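Local coordinates for inactivation-no-after-potential D protein (Drosophila melanogaster, PDB 2QKV) that probably serves as a scaffold in fly phototransduction, holding signalling proteins at the membrane through PDZ domains, the fifth of which is the fragment here, at residues A[12-17]-A[43-48]; A[54-59]-A[83-88]. The protein carries 1 engineered substitution. All blocks are in the same frame, centred on the assembly; numbering follows the deposited sequence.

Contact 1 (A[12-17]-A[43-48]); sequences VDLMKK and YPEIDS
Helix 44-49 of this PDZ domain packs on strand 10-15, an edge strand that pairs only with strand 82-88, and Tyr43, at the N-cap position of the helix, reaches along that strand. The phenol gets as far as the loop after it: Lys17 N donates to Tyr43 OH at 2.9 Å, nearly straight (167°), arriving at the ring edge in its plane. Met15 O sits near the same plane, 3.2 Å from Tyr43 CE2. Leu14 CD1 lies over one face of the ring, offset toward the rim, while its other methyl, CD2, turns to the helix and meets Ile46 CG1 at 3.7 Å. This fork depends on a crowded first torsion in Leu14 (chi1 60°), with CG between the backbone N and the carbonyl carbon. Tyr43 CG is anti to its carbonyl carbon, and the two side chains, Leu14 and Tyr43, cross at about a right angle.

Glu45, from the first turn of the helix, bends at chi2 back over the strand. Its carboxylate does not bond to the strand directly; a water accepts a hydrogen bond from Met15 N and donates a weak one to Glu45 OE1. In the next shell, Tyr43 OH also hydrogen-bonds to Lys20 O, so two main-chain groups fix the phenol, and Leu22 packs against Leu14. Glu45 OE1 also lies 3.0 Å from Asp13 O, two acceptors that cannot bond each other, which leaves the water to serve OE1.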
ATOM      1  N   VAL A  12       7.952  21.204 -14.427  1.00  9.28           N
ATOM      2  CA  VAL A  12       7.752  21.035 -15.860  1.00 10.70           C
ATOM      3  C   VAL A  12       6.423  21.722 -16.148  1.00 13.51           C
ATOM      4  O   VAL A  12       5.395  21.386 -15.553  1.00 14.18           O
ATOM      5  CB  VAL A  12       7.679  19.552 -16.271  1.00 10.53           C
ATOM      6  CG1 VAL A  12       7.390  19.447 -17.779  1.00 14.48           C
ATOM      7  CG2 VAL A  12       8.991  18.857 -15.951  1.00 11.80           C
ATOM      8  N   ASP A  13       6.460  22.706 -17.043  1.00 13.13           N
ATOM      9  CA  ASP A  13       5.273  23.462 -17.407  1.00 15.89           C
ATOM     10  C   ASP A  13       5.083  23.500 -18.910  1.00 16.78           C
ATOM     11  O   ASP A  13       6.029  23.779 -19.664  1.00 18.11           O
ATOM     12  CB  ASP A  13       5.360  24.900 -16.889  1.00 16.58           C
ATOM     13  CG  ASP A  13       5.347  24.979 -15.384  1.00 17.16           C
ATOM     14  OD1 ASP A  13       6.431  24.879 -14.763  1.00 21.40           O
ATOM     15  OD2 ASP A  13       4.247  25.132 -14.814  1.00 20.14           O
ATOM     16  N   LEU A  14       3.861  23.215 -19.344  1.00 16.66           N
ATOM     17  CA  LEU A  14       3.548  23.239 -20.765  1.00 15.78           C
ATOM     18  C   LEU A  14       2.075  23.526 -21.005  1.00 15.51           C
ATOM     19  O   LEU A  14       1.262  23.533 -20.079  1.00 14.70           O
ATOM     20  CB  LEU A  14       3.926  21.910 -21.413  1.00 16.39           C
ATOM     21  CG  LEU A  14       3.253  20.636 -20.908  1.00 16.27           C
ATOM     22  CD1 LEU A  14       1.883  20.466 -21.593  1.00 17.78           C
ATOM     23  CD2 LEU A  14       4.155  19.436 -21.206  1.00 20.15           C
ATOM     24  N   MET A  15       1.752  23.789 -22.263  1.00 17.49           N
ATOM     25  CA  MET A  15       0.384  24.069 -22.672  1.00 19.57           C
ATOM     26  C   MET A  15      -0.029  22.932 -23.587  1.00 19.99           C
ATOM     27  O   MET A  15       0.535  22.765 -24.667  1.00 20.48           O
ATOM     28  CB  MET A  15       0.312  25.397 -23.432  1.00 21.01           C
ATOM     29  CG  MET A  15      -1.059  25.694 -24.019  1.00 23.76           C
ATOM     30  SD  MET A  15      -2.355  25.824 -22.771  1.00 27.09           S
ATOM     31  CE  MET A  15      -2.056  27.438 -22.183  1.00 28.86           C
ATOM     32  N   LYS A  16      -0.997  22.135 -23.152  1.00 21.88           N
ATOM     33  CA  LYS A  16      -1.451  21.014 -23.960  1.00 25.60           C
ATOM     34  C   LYS A  16      -2.178  21.525 -25.198  1.00 26.43           C
ATOM     35  O   LYS A  16      -2.865  22.542 -25.145  1.00 26.28           O
ATOM     36  CB  LYS A  16      -2.377  20.113 -23.141  1.00 27.79           C
ATOM     37  CG  LYS A  16      -2.653  18.773 -23.798  1.00 32.16           C
ATOM     38  CD  LYS A  16      -3.353  17.815 -22.856  1.00 33.98           C
ATOM     39  CE  LYS A  16      -3.549  16.466 -23.521  1.00 35.56           C
ATOM     40  NZ  LYS A  16      -2.264  15.929 -24.048  1.00 36.59           N
ATOM     41  N   LYS A  17      -2.006  20.821 -26.312  1.00 27.21           N
ATOM     42  CA  LYS A  17      -2.661  21.196 -27.560  1.00 28.44           C
ATOM     43  C   LYS A  17      -3.479  20.020 -28.080  1.00 28.11           C
ATOM     44  O   LYS A  17      -3.053  18.867 -27.997  1.00 27.53           O
ATOM     45  CB  LYS A  17      -1.623  21.608 -28.606  1.00 30.09           C
ATOM     46  CG  LYS A  17      -0.795  22.830 -28.226  1.00 33.58           C
ATOM     47  CD  LYS A  17      -1.659  24.079 -28.067  1.00 35.04           C
ATOM     48  CE  LYS A  17      -0.810  25.286 -27.681  1.00 37.45           C
ATOM     49  NZ  LYS A  17      -1.608  26.545 -27.624  1.00 38.90           N
ATOM     50  N   TYR A  43       6.338  17.644 -26.854  1.00 18.40           N
ATOM     51  CA  TYR A  43       6.414  18.977 -26.271  1.00 19.33           C
ATOM     52  C   TYR A  43       7.859  19.295 -25.921  1.00 20.36           C
ATOM     53  O   TYR A  43       8.567  18.458 -25.364  1.00 18.52           O
ATOM     54  CB  TYR A  43       5.560  19.077 -25.004  1.00 19.79           C
ATOM     55  CG  TYR A  43       4.080  18.993 -25.277  1.00 18.19           C
ATOM     56  CD1 TYR A  43       3.448  17.758 -25.432  1.00 19.39           C
ATOM     57  CD2 TYR A  43       3.320  20.151 -25.437  1.00 19.01           C
ATOM     58  CE1 TYR A  43       2.089  17.685 -25.748  1.00 18.79           C
ATOM     59  CE2 TYR A  43       1.965  20.086 -25.751  1.00 18.55           C
ATOM     60  CZ  TYR A  43       1.360  18.849 -25.908  1.00 18.80           C
ATOM     61  OH  TYR A  43       0.026  18.778 -26.244  1.00 19.62           O
ATOM     62  N   PRO A  44       8.320  20.508 -26.262  1.00 21.50           N
ATOM     63  CA  PRO A  44       9.691  20.933 -25.978  1.00 20.36           C
ATOM     64  C   PRO A  44      10.069  20.806 -24.506  1.00 18.92           C
ATOM     65  O   PRO A  44      11.173  20.369 -24.191  1.00 17.45           O
ATOM     66  CB  PRO A  44       9.704  22.381 -26.459  1.00 22.69           C
ATOM     67  CG  PRO A  44       8.757  22.340 -27.626  1.00 22.97           C
ATOM     68  CD  PRO A  44       7.615  21.518 -27.073  1.00 22.69           C
ATOM     69  N   GLU A  45       9.156  21.178 -23.612  1.00 18.96           N
ATOM     70  CA  GLU A  45       9.431  21.093 -22.178  1.00 17.96           C
ATOM     71  C   GLU A  45       9.636  19.649 -21.713  1.00 16.54           C
ATOM     72  O   GLU A  45      10.446  19.384 -20.826  1.00 14.48           O
ATOM     73  CB  GLU A  45       8.308  21.763 -21.368  1.00 21.34           C
ATOM     74  CG  GLU A  45       6.932  21.702 -22.009  1.00 26.92           C
ATOM     75  CD  GLU A  45       6.686  22.828 -23.009  1.00 28.00           C
ATOM     76  OE1 GLU A  45       6.502  23.992 -22.580  1.00 31.79           O
ATOM     77  OE2 GLU A  45       6.684  22.549 -24.226  1.00 28.32           O
ATOM     78  N   ILE A  46       8.911  18.705 -22.307  1.00 13.81           N
ATOM     79  CA  ILE A  46       9.083  17.310 -21.930  1.00 12.38           C
ATOM     80  C   ILE A  46      10.432  16.838 -22.464  1.00 12.92           C
ATOM     81  O   ILE A  46      11.219  16.214 -21.749  1.00 14.96           O
ATOM     82  CB  ILE A  46       7.945  16.420 -22.511  1.00 11.71           C
ATOM     83  CG1 ILE A  46       6.614  16.791 -21.854  1.00 12.08           C
ATOM     84  CG2 ILE A  46       8.266  14.946 -22.305  1.00 12.71           C
ATOM     85  CD1 ILE A  46       5.428  15.897 -22.319  1.00 11.25           C
ATOM     86  N   ASP A  47      10.721  17.156 -23.721  1.00 12.84           N
ATOM     87  CA  ASP A  47      11.983  16.732 -24.304  1.00 14.77           C
ATOM     88  C   ASP A  47      13.184  17.294 -23.557  1.00 13.94           C
ATOM     89  O   ASP A  47      14.189  16.606 -23.380  1.00 16.51           O
ATOM     90  CB  ASP A  47      12.073  17.152 -25.778  1.00 16.48           C
ATOM     91  CG  ASP A  47      11.140  16.361 -26.667  1.00 20.42           C
ATOM     92  OD1 ASP A  47      10.684  15.275 -26.245  1.00 20.53           O
ATOM     93  OD2 ASP A  47      10.879  16.818 -27.799  1.00 22.04           O
ATOM     94  N   SER A  48      13.075  18.540 -23.108  1.00 15.12           N
ATOM     95  CA  SER A  48      14.197  19.161 -22.415  1.00 16.25           C
ATOM     96  C   SER A  48      14.339  18.807 -20.939  1.00 14.29           C
ATOM     97  O   SER A  48      15.458  18.759 -20.423  1.00 14.71           O
ATOM     98  CB  SER A  48      14.136  20.686 -22.564  1.00 19.16           C
ATOM     99  OG  SER A  48      13.043  21.250 -21.857  1.00 23.89           O
TER
HETATM  100  O   HOH W   1       3.999  24.232 -24.120  1.00 29.24           O

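Contact 2 (A[54-59]-A[83-88]); sequences DIITKF and VSMEVT
The ring of Phe59 is flanked obliquely by two neighbours from strand 83-88: Met85 CG, 3.7 Å from Phe59 CD1, and Val83 CG1, which approaches Phe59 CE1 from an angle. Met85 runs beside the phenylalanine in the same direction and brings SD to the ring edge, 5.1 Å from the centroid of the Phe59 ring, a Met-aromatic contact. Phe76 of helix 69-77 meets the same ring with its plane turned about 30°. With CG anti to the backbone N (chi1 -174°), Phe59 extends over the sheet, and Ile56 CD1 also touches the sulfur, 3.9 Å from Met85 SD. Val87 continues this buried face, its CG2 next to Ile56 CG1.

Lys58 and Glu86 occupy the opposite face, side by side and pointing the same way. Their CB atoms meet, but the charges stop short of a salt bridge, with Lys58 NZ 4.3 Å from Glu86 OE1. One water joins them, accepting from the amine and donating to the carboxylate; a second links Glu86 OE1 to Thr57 OG1.

The backbone register shifts by one residue between Ile56 and Lys58. Before the shift, Ile55 and Thr88 exchange a matched pair of bonds: Ile55 N to Thr88 O is 2.9 Å and almost straight (178°), lying nearly along the C=O axis, and Thr88 N returns to Ile55 O in the carbonyl plane. Further along, Glu86 O takes Thr57 N at 2.9 Å and, weakly, Lys58 N, while Glu86 N answers to Lys58 O. Two residues set against one make this a classic beta bulge, here in an antiparallel strand pair at the centre of the PDZ fold.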
ATOM      1  N   ASP A  54      11.649   9.129 -14.540  1.00  9.34           N
ATOM      2  CA  ASP A  54      11.330  10.262 -13.675  1.00  8.57           C
ATOM      3  C   ASP A  54       9.968   9.994 -13.041  1.00  8.04           C
ATOM      4  O   ASP A  54       9.124   9.311 -13.630  1.00  8.94           O
ATOM      5  CB  ASP A  54      11.260  11.571 -14.462  1.00  8.06           C
ATOM      6  CG  ASP A  54      12.629  12.089 -14.878  1.00  7.54           C
ATOM      7  OD1 ASP A  54      13.651  11.568 -14.381  1.00  9.77           O
ATOM      8  OD2 ASP A  54      12.653  13.039 -15.698  1.00  9.80           O
ATOM      9  N   ILE A  55       9.748  10.533 -11.842  1.00  6.90           N
ATOM     10  CA  ILE A  55       8.494  10.328 -11.138  1.00  6.32           C
ATOM     11  C   ILE A  55       7.773  11.653 -10.942  1.00  6.45           C
ATOM     12  O   ILE A  55       8.303  12.562 -10.287  1.00  6.90           O
ATOM     13  CB  ILE A  55       8.716   9.691  -9.742  1.00  6.46           C
ATOM     14  CG1 ILE A  55       9.509   8.391  -9.888  1.00  7.18           C
ATOM     15  CG2 ILE A  55       7.365   9.426  -9.078  1.00  7.52           C
ATOM     16  CD1 ILE A  55       9.808   7.711  -8.570  1.00  9.72           C
ATOM     17  N   ILE A  56       6.582  11.758 -11.529  1.00  6.39           N
ATOM     18  CA  ILE A  56       5.772  12.965 -11.399  1.00  5.78           C
ATOM     19  C   ILE A  56       5.070  12.848 -10.046  1.00  5.72           C
ATOM     20  O   ILE A  56       4.323  11.892  -9.805  1.00  5.91           O
ATOM     21  CB  ILE A  56       4.743  13.041 -12.549  1.00  6.19           C
ATOM     22  CG1 ILE A  56       5.489  13.055 -13.892  1.00  8.11           C
ATOM     23  CG2 ILE A  56       3.873  14.291 -12.391  1.00  7.27           C
ATOM     24  CD1 ILE A  56       4.609  12.826 -15.134  1.00  8.25           C
ATOM     25  N   THR A  57       5.297  13.839  -9.180  1.00  6.17           N
ATOM     26  CA  THR A  57       4.754  13.830  -7.822  1.00  6.04           C
ATOM     27  C   THR A  57       3.625  14.817  -7.516  1.00  7.38           C
ATOM     28  O   THR A  57       2.974  14.714  -6.471  1.00  8.79           O
ATOM     29  CB  THR A  57       5.890  14.047  -6.802  1.00  7.93           C
ATOM     30  OG1 THR A  57       6.558  15.280  -7.107  1.00  9.15           O
ATOM     31  CG2 THR A  57       6.898  12.915  -6.898  1.00  9.53           C
ATOM     32  N   LYS A  58       3.421  15.790  -8.399  1.00  8.21           N
ATOM     33  CA  LYS A  58       2.336  16.754  -8.228  1.00  8.47           C
ATOM     34  C   LYS A  58       1.850  17.134  -9.622  1.00  8.74           C
ATOM     35  O   LYS A  58       2.647  17.328 -10.528  1.00  8.39           O
ATOM     36  CB  LYS A  58       2.797  18.001  -7.457  1.00  8.76           C
ATOM     37  CG  LYS A  58       1.632  18.927  -7.084  1.00 10.21           C
ATOM     38  CD  LYS A  58       2.019  20.012  -6.092  1.00 16.07           C
ATOM     39  CE  LYS A  58       2.259  19.425  -4.712  1.00 19.51           C
ATOM     40  NZ  LYS A  58       2.366  20.471  -3.646  1.00 22.84           N
ATOM     41  N   PHE A  59       0.538  17.210  -9.799  1.00  9.25           N
ATOM     42  CA  PHE A  59      -0.014  17.538 -11.109  1.00  9.09           C
ATOM     43  C   PHE A  59      -1.054  18.626 -10.929  1.00  9.89           C
ATOM     44  O   PHE A  59      -2.029  18.438 -10.210  1.00 11.46           O
ATOM     45  CB  PHE A  59      -0.669  16.301 -11.746  1.00  9.18           C
ATOM     46  CG  PHE A  59      -1.123  16.529 -13.162  1.00  8.53           C
ATOM     47  CD1 PHE A  59      -0.233  16.356 -14.219  1.00  8.34           C
ATOM     48  CD2 PHE A  59      -2.410  16.989 -13.433  1.00 10.57           C
ATOM     49  CE1 PHE A  59      -0.608  16.640 -15.537  1.00 12.21           C
ATOM     50  CE2 PHE A  59      -2.796  17.278 -14.755  1.00  9.56           C
ATOM     51  CZ  PHE A  59      -1.889  17.101 -15.804  1.00 10.87           C
ATOM     52  N   VAL A  83      -0.567  22.753 -17.967  1.00 16.31           N
ATOM     53  CA  VAL A  83      -0.104  21.594 -17.221  1.00 14.77           C
ATOM     54  C   VAL A  83       1.138  22.023 -16.443  1.00 14.35           C
ATOM     55  O   VAL A  83       2.109  22.503 -17.028  1.00 15.18           O
ATOM     56  CB  VAL A  83       0.262  20.431 -18.161  1.00 14.68           C
ATOM     57  CG1 VAL A  83       1.050  19.363 -17.400  1.00 16.53           C
ATOM     58  CG2 VAL A  83      -1.006  19.818 -18.732  1.00 15.06           C
ATOM     59  N   SER A  84       1.082  21.867 -15.125  1.00 12.49           N
ATOM     60  CA  SER A  84       2.193  22.223 -14.251  1.00 12.55           C
ATOM     61  C   SER A  84       2.484  21.023 -13.368  1.00 10.86           C
ATOM     62  O   SER A  84       1.641  20.611 -12.575  1.00 12.18           O
ATOM     63  CB  SER A  84       1.818  23.414 -13.374  1.00 15.31           C
ATOM     64  OG  SER A  84       2.887  23.742 -12.500  1.00 19.87           O
ATOM     65  N   MET A  85       3.681  20.466 -13.501  1.00  9.32           N
ATOM     66  CA  MET A  85       4.036  19.292 -12.719  1.00  9.58           C
ATOM     67  C   MET A  85       5.290  19.478 -11.883  1.00  8.53           C
ATOM     68  O   MET A  85       6.169  20.272 -12.237  1.00 10.94           O
ATOM     69  CB  MET A  85       4.288  18.113 -13.657  1.00 11.86           C
ATOM     70  CG  MET A  85       3.167  17.865 -14.664  1.00 12.69           C
ATOM     71  SD  MET A  85       3.457  16.453 -15.726  1.00 16.04           S
ATOM     72  CE  MET A  85       4.356  17.213 -17.070  1.00 17.51           C
ATOM     73  N   GLU A  86       5.344  18.760 -10.763  1.00  8.44           N
ATOM     74  CA  GLU A  86       6.538  18.714  -9.923  1.00  8.06           C
ATOM     75  C   GLU A  86       7.008  17.290 -10.176  1.00  7.21           C
ATOM     76  O   GLU A  86       6.192  16.350 -10.228  1.00  7.44           O
ATOM     77  CB  GLU A  86       6.239  18.931  -8.441  1.00  9.16           C
ATOM     78  CG  GLU A  86       5.809  20.363  -8.158  1.00 12.97           C
ATOM     79  CD  GLU A  86       5.810  20.717  -6.689  1.00 17.18           C
ATOM     80  OE1 GLU A  86       6.025  19.823  -5.845  1.00 14.52           O
ATOM     81  OE2 GLU A  86       5.591  21.909  -6.382  1.00 20.30           O
ATOM     82  N   VAL A  87       8.318  17.127 -10.324  1.00  6.69           N
ATOM     83  CA  VAL A  87       8.901  15.845 -10.684  1.00  6.95           C
ATOM     84  C   VAL A  87      10.218  15.580  -9.941  1.00  7.53           C
ATOM     85  O   VAL A  87      10.941  16.511  -9.601  1.00  7.45           O
ATOM     86  CB  VAL A  87       9.222  15.846 -12.217  1.00  7.40           C
ATOM     87  CG1 VAL A  87       9.586  14.442 -12.696  1.00  7.35           C
ATOM     88  CG2 VAL A  87       8.038  16.426 -13.022  1.00  8.89           C
ATOM     89  N   THR A  88      10.518  14.312  -9.684  1.00  6.01           N
ATOM     90  CA  THR A  88      11.789  13.951  -9.070  1.00  7.03           C
ATOM     91  C   THR A  88      12.479  12.917  -9.967  1.00  8.05           C
ATOM     92  O   THR A  88      11.813  12.084 -10.597  1.00  7.24           O
ATOM     93  CB  THR A  88      11.622  13.408  -7.629  1.00  7.76           C
ATOM     94  OG1 THR A  88      12.919  13.337  -7.005  1.00  7.29           O
ATOM     95  CG2 THR A  88      11.000  12.024  -7.628  1.00  8.48           C
TER
HETATM   96  O   HOH W   2       5.902  17.237  -5.318  1.00 11.03           O
HETATM   97  O   HOH W   3       5.065  20.298  -3.313  1.00 28.72           O

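From the N terminus, strand 10-15 comes first; the chain then passes through the hairpin of strands 24-28 and 33-38 before helix 44-49 returns to that first strand, and contact 1 closes this loop. Strand 55-59 follows directly, and the chain goes on through strand 62-63 and helix 69-77 until strand 82-88 pairs with it, closing contact 2. The two loops stand in series, without nesting or crossing. They join through the sheet, since strand 82-88 lies between strands 10-15 and 55-59: Val12 O and Leu14 O probably accept from Met85 N and Val83 N. One helix is thereby tied to the central strands through the first.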